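Local coordinates for DNA replication and repair protein RecF (Caldanaerobacter subterraneus subsp. tengcongensis, PDB 5Z69) that binds ATP, probably binds single-stranded DNA, and acts as a recombination mediator in the RecFOR pathway of DNA repair, at residues A[308-311]-A[315-318]; A[130-133]-A[138-141]; A[188-193]-A[252-257]. All coordinates share one frame; numbering follows the deposited sequence.

Contact 1 (A[308-311]-A[315-318]); sequences ILEE and EKPV
Glu310 lies against Glu315, Lys316 and Pro317 where helix 291-313 ends and the chain doubles back into strand 318-321, a helix-to-strand connection of the P-loop ATPase fold. The closely packed part is the base of Glu310. Its CG rests 3.7 Å from Pro317 CD, the two side chains crossing at about a right angle, and its CA makes a CH...O contact of 3.5 Å with Glu315 O, angle 151° at the hydrogen. One residue earlier on the helix, Leu309 is buried, touching Val123 of the neighbouring strand but meeting Pro317 loosely, CD2 to CB 4.5 Å. On the loose side a single water links the two backbones. It donates to Glu310 O at 3.2 Å and, more weakly, to Glu315 O, bridging helix and loop where their backbones come closest. Glu315 sends its carboxylate elsewhere, to the amide of Ala84. Farther out the contact is ionic, between two partly exposed residues: the extended Glu310 chain runs alongside that of Lys316, which bends at chi3 (-70°) and chi4 (-68°) to bring its amine back to the carboxylate, while Lys316 also makes a cation-pi contact with Phe343. An alanine in place of Glu310 would probably leave the Lys316 amine without its carboxylate mate and Pro317 CD less covered. The salt bridge itself spans 3.0 Å from Lys316 NZ to Glu310 OE2, which uses its syn lone pair.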
ATOM      1  N   ILE A 308     -11.977 -22.511   1.729  1.00 33.70           N
ATOM      2  CA  ILE A 308     -12.028 -21.958   3.076  1.00 31.38           C
ATOM      3  C   ILE A 308     -13.463 -22.052   3.660  1.00 34.26           C
ATOM      4  O   ILE A 308     -13.654 -22.408   4.822  1.00 31.92           O
ATOM      5  CB  ILE A 308     -11.512 -20.494   3.077  1.00 36.96           C
ATOM      6  CG1 ILE A 308     -10.034 -20.472   2.663  1.00 40.39           C
ATOM      7  CG2 ILE A 308     -11.675 -19.859   4.456  1.00 29.04           C
ATOM      8  CD1 ILE A 308      -9.438 -19.071   2.439  1.00 37.58           C
ATOM      9  N   LEU A 309     -14.474 -21.763   2.849  1.00 29.27           N
ATOM     10  CA  LEU A 309     -15.855 -21.818   3.341  1.00 27.33           C
ATOM     11  C   LEU A 309     -16.212 -23.247   3.823  1.00 34.12           C
ATOM     12  O   LEU A 309     -16.751 -23.421   4.928  1.00 34.64           O
ATOM     13  CB  LEU A 309     -16.833 -21.314   2.250  1.00 30.88           C
ATOM     14  CG  LEU A 309     -18.362 -21.488   2.420  1.00 44.51           C
ATOM     15  CD1 LEU A 309     -18.759 -21.155   3.805  1.00 48.51           C
ATOM     16  CD2 LEU A 309     -19.157 -20.580   1.461  1.00 33.51           C
ATOM     17  N   GLU A 310     -15.898 -24.265   3.027  1.00 35.96           N
ATOM     18  CA  GLU A 310     -16.176 -25.653   3.436  1.00 30.42           C
ATOM     19  C   GLU A 310     -15.482 -26.051   4.732  1.00 31.07           C
ATOM     20  O   GLU A 310     -16.083 -26.658   5.623  1.00 33.33           O
ATOM     21  CB  GLU A 310     -15.746 -26.629   2.354  1.00 34.28           C
ATOM     22  CG  GLU A 310     -16.470 -26.455   1.061  1.00 50.56           C
ATOM     23  CD  GLU A 310     -16.187 -27.591   0.107  1.00 58.60           C
ATOM     24  OE1 GLU A 310     -15.184 -27.487  -0.637  1.00 63.49           O
ATOM     25  OE2 GLU A 310     -16.952 -28.583   0.118  1.00 48.29           O
ATOM     26  N   GLU A 311     -14.205 -25.701   4.831  1.00 35.72           N
ATOM     27  CA  GLU A 311     -13.405 -26.055   5.995  1.00 40.48           C
ATOM     28  C   GLU A 311     -13.881 -25.324   7.243  1.00 33.11           C
ATOM     29  O   GLU A 311     -13.977 -25.913   8.311  1.00 38.33           O
ATOM     30  CB  GLU A 311     -11.923 -25.750   5.735  1.00 41.34           C
ATOM     31  CG  GLU A 311     -11.055 -26.990   5.599  1.00 68.19           C
ATOM     32  CD  GLU A 311     -10.846 -27.716   6.922  1.00 78.73           C
ATOM     33  OE1 GLU A 311     -10.971 -27.071   7.988  1.00 78.69           O
ATOM     34  OE2 GLU A 311     -10.558 -28.934   6.894  1.00 87.95           O
ATOM     35  N   GLU A 315     -19.847 -27.314   6.201  1.00 30.95           N
ATOM     36  CA  GLU A 315     -20.922 -27.535   5.249  1.00 29.84           C
ATOM     37  C   GLU A 315     -20.401 -27.555   3.819  1.00 34.94           C
ATOM     38  O   GLU A 315     -19.397 -26.913   3.494  1.00 34.08           O
ATOM     39  CB  GLU A 315     -21.996 -26.434   5.386  1.00 37.44           C
ATOM     40  CG  GLU A 315     -22.595 -26.281   6.779  1.00 28.83           C
ATOM     41  CD  GLU A 315     -23.997 -26.892   6.908  1.00 32.42           C
ATOM     42  OE1 GLU A 315     -24.610 -26.711   7.986  1.00 30.89           O
ATOM     43  OE2 GLU A 315     -24.492 -27.562   5.958  1.00 28.29           O
ATOM     44  N   LYS A 316     -21.092 -28.272   2.947  1.00 30.02           N
ATOM     45  CA  LYS A 316     -20.791 -28.175   1.520  1.00 31.80           C
ATOM     46  C   LYS A 316     -21.833 -27.294   0.822  1.00 25.86           C
ATOM     47  O   LYS A 316     -23.043 -27.613   0.829  1.00 26.17           O
ATOM     48  CB  LYS A 316     -20.747 -29.560   0.874  1.00 30.78           C
ATOM     49  CG  LYS A 316     -20.422 -29.545  -0.616  1.00 36.73           C
ATOM     50  CD  LYS A 316     -20.318 -30.963  -1.208  1.00 38.63           C
ATOM     51  CE  LYS A 316     -19.099 -31.706  -0.719  1.00 36.40           C
ATOM     52  NZ  LYS A 316     -17.849 -31.084  -1.263  1.00 36.41           N
ATOM     53  N   PRO A 317     -21.374 -26.190   0.222  1.00 23.80           N
ATOM     54  CA  PRO A 317     -22.283 -25.189  -0.351  1.00 26.55           C
ATOM     55  C   PRO A 317     -22.822 -25.567  -1.706  1.00 33.98           C
ATOM     56  O   PRO A 317     -22.327 -26.503  -2.344  1.00 29.69           O
ATOM     57  CB  PRO A 317     -21.398 -23.952  -0.486  1.00 27.60           C
ATOM     58  CG  PRO A 317     -20.040 -24.517  -0.708  1.00 26.45           C
ATOM     59  CD  PRO A 317     -19.970 -25.729   0.180  1.00 24.58           C
ATOM     60  N   VAL A 318     -23.839 -24.831  -2.137  1.00 27.25           N
ATOM     61  CA  VAL A 318     -24.343 -24.934  -3.488  1.00 22.16           C
ATOM     62  C   VAL A 318     -23.484 -24.050  -4.389  1.00 27.64           C
ATOM     63  O   VAL A 318     -23.076 -22.972  -3.983  1.00 29.26           O
ATOM     64  CB  VAL A 318     -25.831 -24.515  -3.563  1.00 22.03           C
ATOM     65  CG1 VAL A 318     -26.239 -24.364  -5.008  1.00 23.83           C
ATOM     66  CG2 VAL A 318     -26.722 -25.568  -2.814  1.00 23.27           C
TER
HETATM   67  O   HOH W   1     -17.561 -29.219   4.502  1.00 52.00           O

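Contact 2 (A[130-133]-A[138-141]); sequences IEII and SRRR
Glu131 and Arg139 tie together two successive helices of the P-loop ATPase fold, the short helix 131-134 and, after a brief turn, helix 137-151. In the first shell, Arg139 grips one carboxylate oxygen side-on with two nitrogens: NH2 to Glu131 OE1 is 3.1 Å and NE to the same OE1 is 3.2 Å. OE1 lies close to the guanidinium plane, yet the carboxylate is turned almost perpendicular to that plane, 84° apart. NE is met by the anti lone pair of OE1, whereas NH2 approaches from above the carboxylate plane. One face of the same guanidinium is covered by Ile132, whose CG1 lies 3.6 Å from Arg139 NH1. Arg139 arrives there because its CG starts out opposite the backbone N and the chain then bends at chi2 (72°), bringing NE beside Glu131.

The second polar link is weaker. Arg140 NE reaches Ile132 O at 3.2 Å, but the angle of 122° makes this a poor hydrogen bond. Alongside it, Ile132 CG2 packs on Arg140 CG at 3.9 Å, the two side chains sliding past each other in opposite directions.

Farther out, the Arg140 guanidinium is positioned chiefly by a salt bridge from NH1 to Asp275, which would probably also offset the nearby charge of Arg286. Ile132 continues onto Leu301 and Ile133 onto Lys294, both of helix 291-313, so this connection is seated against that helix. Arg141, one residue on, hydrogen-bonds Tyr288 of the second subunit, placing the connection near the dimer interface. At the edge of the Arg140 guanidinium, in its plane, Ile133 O lies 3.7 Å from NH2.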
ATOM      1  N   ILE A 130     -13.163 -11.042 -12.102  1.00 45.29           N
ATOM      2  CA  ILE A 130     -11.887 -10.451 -12.515  1.00 53.79           C
ATOM      3  C   ILE A 130     -11.761  -8.988 -12.054  1.00 47.90           C
ATOM      4  O   ILE A 130     -10.654  -8.458 -11.932  1.00 49.46           O
ATOM      5  CB  ILE A 130     -11.681 -10.529 -14.056  1.00 52.61           C
ATOM      6  CG1 ILE A 130     -10.193 -10.383 -14.396  1.00 63.05           C
ATOM      7  CG2 ILE A 130     -12.537  -9.492 -14.782  1.00 44.87           C
ATOM      8  CD1 ILE A 130      -9.919  -9.946 -15.811  1.00 70.93           C
ATOM      9  N   GLU A 131     -12.892  -8.349 -11.773  1.00 43.12           N
ATOM     10  CA  GLU A 131     -12.897  -6.994 -11.229  1.00 41.55           C
ATOM     11  C   GLU A 131     -12.245  -6.904  -9.845  1.00 54.47           C
ATOM     12  O   GLU A 131     -11.697  -5.860  -9.473  1.00 49.45           O
ATOM     13  CB  GLU A 131     -14.315  -6.464 -11.144  1.00 41.33           C
ATOM     14  CG  GLU A 131     -15.030  -6.367 -12.464  1.00 50.24           C
ATOM     15  CD  GLU A 131     -16.490  -5.996 -12.279  1.00 62.50           C
ATOM     16  OE1 GLU A 131     -16.919  -5.853 -11.113  1.00 65.58           O
ATOM     17  OE2 GLU A 131     -17.206  -5.851 -13.291  1.00 68.65           O
ATOM     18  N   ILE A 132     -12.313  -7.991  -9.080  1.00 41.84           N
ATOM     19  CA  ILE A 132     -11.660  -8.037  -7.778  1.00 41.94           C
ATOM     20  C   ILE A 132     -10.138  -7.942  -7.958  1.00 45.18           C
ATOM     21  O   ILE A 132      -9.406  -7.531  -7.059  1.00 43.72           O
ATOM     22  CB  ILE A 132     -12.012  -9.332  -6.997  1.00 33.14           C
ATOM     23  CG1 ILE A 132     -13.536  -9.491  -6.864  1.00 35.47           C
ATOM     24  CG2 ILE A 132     -11.318  -9.339  -5.621  1.00 29.76           C
ATOM     25  CD1 ILE A 132     -13.982 -10.890  -6.395  1.00 40.13           C
ATOM     26  N   ILE A 133      -9.662  -8.344  -9.125  1.00 46.77           N
ATOM     27  CA  ILE A 133      -8.243  -8.257  -9.420  1.00 49.63           C
ATOM     28  C   ILE A 133      -7.892  -6.864  -9.950  1.00 54.27           C
ATOM     29  O   ILE A 133      -6.817  -6.331  -9.658  1.00 55.71           O
ATOM     30  CB  ILE A 133      -7.830  -9.324 -10.448  1.00 48.96           C
ATOM     31  CG1 ILE A 133      -8.209 -10.719  -9.943  1.00 50.00           C
ATOM     32  CG2 ILE A 133      -6.332  -9.235 -10.758  1.00 46.65           C
ATOM     33  CD1 ILE A 133      -7.437 -11.175  -8.731  1.00 44.95           C
ATOM     34  N   SER A 138     -11.875  -0.648  -2.716  1.00 36.89           N
ATOM     35  CA  SER A 138     -13.277  -0.761  -2.384  1.00 39.13           C
ATOM     36  C   SER A 138     -13.834  -2.140  -2.767  1.00 40.24           C
ATOM     37  O   SER A 138     -14.506  -2.800  -1.974  1.00 47.80           O
ATOM     38  CB  SER A 138     -14.044   0.357  -3.094  1.00 37.72           C
ATOM     39  OG  SER A 138     -15.395   0.398  -2.681  1.00 59.72           O
ATOM     40  N   ARG A 139     -13.515  -2.570  -3.981  1.00 40.53           N
ATOM     41  CA  ARG A 139     -13.976  -3.839  -4.523  1.00 44.88           C
ATOM     42  C   ARG A 139     -13.433  -5.004  -3.708  1.00 48.60           C
ATOM     43  O   ARG A 139     -14.166  -5.937  -3.352  1.00 39.61           O
ATOM     44  CB  ARG A 139     -13.542  -3.968  -5.984  1.00 43.91           C
ATOM     45  CG  ARG A 139     -14.134  -5.150  -6.736  1.00 39.99           C
ATOM     46  CD  ARG A 139     -15.605  -4.925  -7.032  1.00 43.15           C
ATOM     47  NE  ARG A 139     -16.092  -5.850  -8.051  1.00 45.46           N
ATOM     48  CZ  ARG A 139     -16.518  -7.087  -7.803  0.53 45.45           C
ATOM     49  NH1 ARG A 139     -16.517  -7.556  -6.559  1.00 40.95           N
ATOM     50  NH2 ARG A 139     -16.943  -7.851  -8.804  1.00 46.63           N
ATOM     51  N   ARG A 140     -12.140  -4.941  -3.420  1.00 30.60           N
ATOM     52  CA  ARG A 140     -11.459  -6.016  -2.714  1.00 29.13           C
ATOM     53  C   ARG A 140     -11.944  -6.061  -1.264  1.00 37.75           C
ATOM     54  O   ARG A 140     -12.154  -7.134  -0.682  1.00 41.63           O
ATOM     55  CB  ARG A 140      -9.935  -5.828  -2.774  1.00 31.18           C
ATOM     56  CG  ARG A 140      -9.248  -6.511  -3.976  1.00 33.23           C
ATOM     57  CD  ARG A 140      -7.768  -6.022  -4.151  1.00 41.00           C
ATOM     58  NE  ARG A 140      -7.573  -5.449  -5.482  1.00 46.19           N
ATOM     59  CZ  ARG A 140      -7.514  -4.150  -5.752  1.00 58.47           C
ATOM     60  NH1 ARG A 140      -7.603  -3.251  -4.785  1.00 58.12           N
ATOM     61  NH2 ARG A 140      -7.340  -3.747  -7.001  1.00 71.73           N
ATOM     62  N   ARG A 141     -12.135  -4.880  -0.697  1.00 32.21           N
ATOM     63  CA  ARG A 141     -12.618  -4.761   0.663  1.00 44.61           C
ATOM     64  C   ARG A 141     -14.056  -5.301   0.820  1.00 40.48           C
ATOM     65  O   ARG A 141     -14.345  -6.028   1.756  1.00 38.04           O
ATOM     66  CB  ARG A 141     -12.540  -3.302   1.081  1.00 46.72           C
ATOM     67  CG  ARG A 141     -12.266  -3.075   2.532  1.00 45.21           C
ATOM     68  CD  ARG A 141     -11.840  -1.641   2.742  1.00 36.21           C
ATOM     69  NE  ARG A 141     -12.695  -0.695   2.023  1.00 42.56           N
ATOM     70  CZ  ARG A 141     -12.238   0.268   1.230  1.00 46.88           C
ATOM     71  NH1 ARG A 141     -10.920   0.427   1.039  1.00 35.49           N
ATOM     72  NH2 ARG A 141     -13.100   1.080   0.624  1.00 51.97           N
TER

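Contact 3 (A[188-193]-A[252-257]); sequences IFDEKL and NRLTKS
Asp190 and Leu254 each hold CG opposite their own carbonyl carbon, chi1 -80° and -65° respectively, and both side chains, already directed across by their CB atoms, overlap between two packed helices. These are helix 186-222 and helix 243-256, running roughly antiparallel in the helical arm of the chain; their short segments lie 9.7 Å apart at the axes and make an angle of 143°. The contact's centre is about 29 Å from the centre of the chain, away from the annotated nucleotide site.

Leu254 carries most of the contact. It slides past Asp190 in the opposite direction, with its CB 3.8 Å from Asp190 CG and its CD1 3.8 Å from Asp190 CB. CD1 also comes to 3.1 Å from Asp190 O, a tight fit for a methyl against a carbonyl. No hydrogen bond crosses between the segments, and the polar neighbours do not supply one: Asp190 OD1 and Thr255 OG1 stand 4.4 Å apart, while Thr255 OG1 bonds to Lys251 O on its own helix.

The buried carboxylate is instead satisfied from a third helix. Arg169 of helix 153-177 pairs with Asp190 OD2 in a salt bridge, and Leu193 touches Arg169 and Thr165 of that helix too, so the same two residues meet both helix 243-256 and helix 153-177. Beyond Leu254 lies Val269 of a loop, and Arg253, one residue earlier, packs on Leu232 of the second subunit. One turn on from Asp190, Leu193 CB closes on Leu254 CD1 at 4.1 Å.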
ATOM      1  N   ILE A 188     -13.733   9.733  22.500  1.00 53.22           N
ATOM      2  CA  ILE A 188     -14.406   8.541  22.983  1.00 54.26           C
ATOM      3  C   ILE A 188     -14.773   7.657  21.791  1.00 45.78           C
ATOM      4  O   ILE A 188     -14.604   6.442  21.837  1.00 42.67           O
ATOM      5  CB  ILE A 188     -15.644   8.893  23.828  1.00 64.85           C
ATOM      6  CG1 ILE A 188     -15.274   9.876  24.959  1.00 79.61           C
ATOM      7  CG2 ILE A 188     -16.195   7.640  24.444  1.00 53.54           C
ATOM      8  CD1 ILE A 188     -15.137  11.390  24.577  1.00 64.15           C
ATOM      9  N   PHE A 189     -15.229   8.277  20.709  1.00 45.58           N
ATOM     10  CA  PHE A 189     -15.458   7.562  19.459  1.00 41.70           C
ATOM     11  C   PHE A 189     -14.181   6.988  18.883  1.00 46.78           C
ATOM     12  O   PHE A 189     -14.195   5.884  18.332  1.00 46.18           O
ATOM     13  CB  PHE A 189     -16.130   8.483  18.441  1.00 43.14           C
ATOM     14  CG  PHE A 189     -17.551   8.787  18.786  1.00 49.08           C
ATOM     15  CD1 PHE A 189     -18.558   7.863  18.516  1.00 51.36           C
ATOM     16  CD2 PHE A 189     -17.883   9.959  19.430  1.00 55.45           C
ATOM     17  CE1 PHE A 189     -19.870   8.124  18.853  1.00 47.49           C
ATOM     18  CE2 PHE A 189     -19.196  10.224  19.774  1.00 56.54           C
ATOM     19  CZ  PHE A 189     -20.188   9.306  19.482  1.00 55.05           C
ATOM     20  N   ASP A 190     -13.081   7.733  19.022  1.00 43.05           N
ATOM     21  CA  ASP A 190     -11.785   7.298  18.540  1.00 41.34           C
ATOM     22  C   ASP A 190     -11.377   5.997  19.208  1.00 41.62           C
ATOM     23  O   ASP A 190     -10.920   5.053  18.543  1.00 37.12           O
ATOM     24  CB  ASP A 190     -10.713   8.368  18.808  1.00 55.38           C
ATOM     25  CG  ASP A 190     -10.726   9.500  17.784  1.00 53.71           C
ATOM     26  OD1 ASP A 190      -9.899  10.425  17.930  1.00 64.26           O
ATOM     27  OD2 ASP A 190     -11.545   9.469  16.837  1.00 56.43           O
ATOM     28  N   GLU A 191     -11.527   5.964  20.530  1.00 41.58           N
ATOM     29  CA  GLU A 191     -11.180   4.794  21.321  1.00 43.22           C
ATOM     30  C   GLU A 191     -11.963   3.585  20.829  1.00 45.14           C
ATOM     31  O   GLU A 191     -11.411   2.499  20.672  1.00 40.48           O
ATOM     32  CB  GLU A 191     -11.466   5.044  22.804  1.00 49.53           C
ATOM     33  CG  GLU A 191     -10.756   6.275  23.369  1.00 68.65           C
ATOM     34  CD  GLU A 191     -11.069   6.531  24.840  1.00 82.69           C
ATOM     35  OE1 GLU A 191     -10.111   6.702  25.630  1.00 90.49           O
ATOM     36  OE2 GLU A 191     -12.264   6.574  25.206  1.00 82.39           O
ATOM     37  N   LYS A 192     -13.246   3.798  20.559  1.00 45.20           N
ATOM     38  CA  LYS A 192     -14.134   2.707  20.157  1.00 43.55           C
ATOM     39  C   LYS A 192     -13.751   2.195  18.771  1.00 41.44           C
ATOM     40  O   LYS A 192     -13.684   0.983  18.547  1.00 37.24           O
ATOM     41  CB  LYS A 192     -15.601   3.157  20.174  1.00 39.74           C
ATOM     42  CG  LYS A 192     -16.585   1.980  20.017  1.00 42.61           C
ATOM     43  CD  LYS A 192     -18.025   2.407  20.157  1.00 42.73           C
ATOM     44  CE  LYS A 192     -18.966   1.217  19.934  1.00 48.76           C
ATOM     45  NZ  LYS A 192     -20.345   1.531  20.358  1.00 50.19           N
ATOM     46  N   LEU A 193     -13.480   3.116  17.850  1.00 43.99           N
ATOM     47  CA  LEU A 193     -13.084   2.736  16.492  1.00 40.43           C
ATOM     48  C   LEU A 193     -11.794   1.937  16.476  1.00 38.22           C
ATOM     49  O   LEU A 193     -11.607   1.073  15.618  1.00 40.41           O
ATOM     50  CB  LEU A 193     -12.913   3.973  15.600  1.00 36.57           C
ATOM     51  CG  LEU A 193     -14.190   4.660  15.118  1.00 45.32           C
ATOM     52  CD1 LEU A 193     -13.838   5.932  14.355  1.00 48.95           C
ATOM     53  CD2 LEU A 193     -15.061   3.732  14.260  1.00 33.54           C
ATOM     54  N   ASN A 252      -3.603   6.335  17.814  1.00 40.74           N
ATOM     55  CA  ASN A 252      -2.646   7.426  17.562  1.00 42.52           C
ATOM     56  C   ASN A 252      -2.902   8.086  16.210  1.00 45.73           C
ATOM     57  O   ASN A 252      -2.882   9.311  16.068  1.00 43.98           O
ATOM     58  CB  ASN A 252      -1.202   6.922  17.608  1.00 48.52           C
ATOM     59  CG  ASN A 252      -0.801   6.407  18.980  1.00 61.94           C
ATOM     60  OD1 ASN A 252       0.143   5.627  19.105  1.00 56.78           O
ATOM     61  ND2 ASN A 252      -1.526   6.830  20.014  1.00 67.47           N
ATOM     62  N   ARG A 253      -3.145   7.250  15.212  1.00 40.58           N
ATOM     63  CA  ARG A 253      -3.418   7.727  13.879  1.00 40.32           C
ATOM     64  C   ARG A 253      -4.708   8.538  13.805  1.00 42.49           C
ATOM     65  O   ARG A 253      -4.738   9.538  13.105  1.00 36.80           O
ATOM     66  CB  ARG A 253      -3.441   6.543  12.916  1.00 35.35           C
ATOM     67  CG  ARG A 253      -2.085   5.901  12.814  1.00 40.95           C
ATOM     68  CD  ARG A 253      -2.069   4.604  12.039  1.00 40.82           C
ATOM     69  NE  ARG A 253      -0.686   4.223  11.783  1.00 44.66           N
ATOM     70  CZ  ARG A 253      -0.229   3.778  10.621  1.00 51.71           C
ATOM     71  NH1 ARG A 253      -1.062   3.621   9.599  1.00 45.20           N
ATOM     72  NH2 ARG A 253       1.060   3.479  10.489  1.00 48.31           N
ATOM     73  N   LEU A 254      -5.755   8.125  14.521  1.00 45.41           N
ATOM     74  CA  LEU A 254      -7.016   8.872  14.544  1.00 46.70           C
ATOM     75  C   LEU A 254      -6.785  10.282  15.082  1.00 42.59           C
ATOM     76  O   LEU A 254      -7.282  11.278  14.534  1.00 41.00           O
ATOM     77  CB  LEU A 254      -8.073   8.163  15.417  1.00 36.10           C
ATOM     78  CG  LEU A 254      -8.593   6.804  14.971  1.00 48.73           C
ATOM     79  CD1 LEU A 254      -9.433   6.128  16.037  1.00 44.70           C
ATOM     80  CD2 LEU A 254      -9.411   7.038  13.734  1.00 40.18           C
ATOM     81  N   THR A 255      -6.043  10.349  16.182  1.00 45.32           N
ATOM     82  CA  THR A 255      -5.757  11.621  16.836  1.00 55.24           C
ATOM     83  C   THR A 255      -4.991  12.561  15.905  1.00 45.68           C
ATOM     84  O   THR A 255      -5.317  13.739  15.801  1.00 45.53           O
ATOM     85  CB  THR A 255      -4.958  11.414  18.140  1.00 52.43           C
ATOM     86  OG1 THR A 255      -5.668  10.506  18.993  1.00 52.69           O
ATOM     87  CG2 THR A 255      -4.768  12.747  18.872  1.00 54.23           C
ATOM     88  N   LYS A 256      -3.987  12.027  15.216  1.00 48.42           N
ATOM     89  CA  LYS A 256      -3.184  12.819  14.282  1.00 44.74           C
ATOM     90  C   LYS A 256      -3.944  13.212  13.022  1.00 52.54           C
ATOM     91  O   LYS A 256      -3.462  14.020  12.224  1.00 41.22           O
ATOM     92  CB  LYS A 256      -1.920  12.048  13.896  1.00 54.51           C
ATOM     93  CG  LYS A 256      -0.903  11.943  15.021  1.00 63.54           C
ATOM     94  CD  LYS A 256      -0.025  10.705  14.887  1.00 70.30           C
ATOM     95  N   SER A 257      -5.143  12.659  12.847  1.00 42.60           N
ATOM     96  CA  SER A 257      -5.876  12.837  11.602  1.00 39.44           C
ATOM     97  C   SER A 257      -6.918  13.947  11.698  1.00 42.17           C
ATOM     98  O   SER A 257      -7.603  14.267  10.721  1.00 43.64           O
ATOM     99  CB  SER A 257      -6.549  11.510  11.209  1.00 39.58           C
ATOM    100  OG  SER A 257      -7.049  11.559   9.888  1.00 39.65           O
TER

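In the fold
All three contacts are largely buried, but they lie in different parts of the chain and none touches another. The centres of contacts 1 and 2 lie about 14 and 11 Å from the centre of the chain, whereas that of contact 3 lies about 29 Å out, on the helical arm. Helix 291-313 connects the inner pair: contact 1 uses residues close to its C-terminal end, and contact 2 is covered by its earlier residues. Chemistry follows position. Contacts 1 and 2 join segments close in sequence, mixing an ion pair with apolar packing, while contact 3 brings together segments separated by 58 residues by van der Waals packing, its carboxylate answered from outside. Contacts 2 and 3 have residues reaching the second subunit; contact 1 has none.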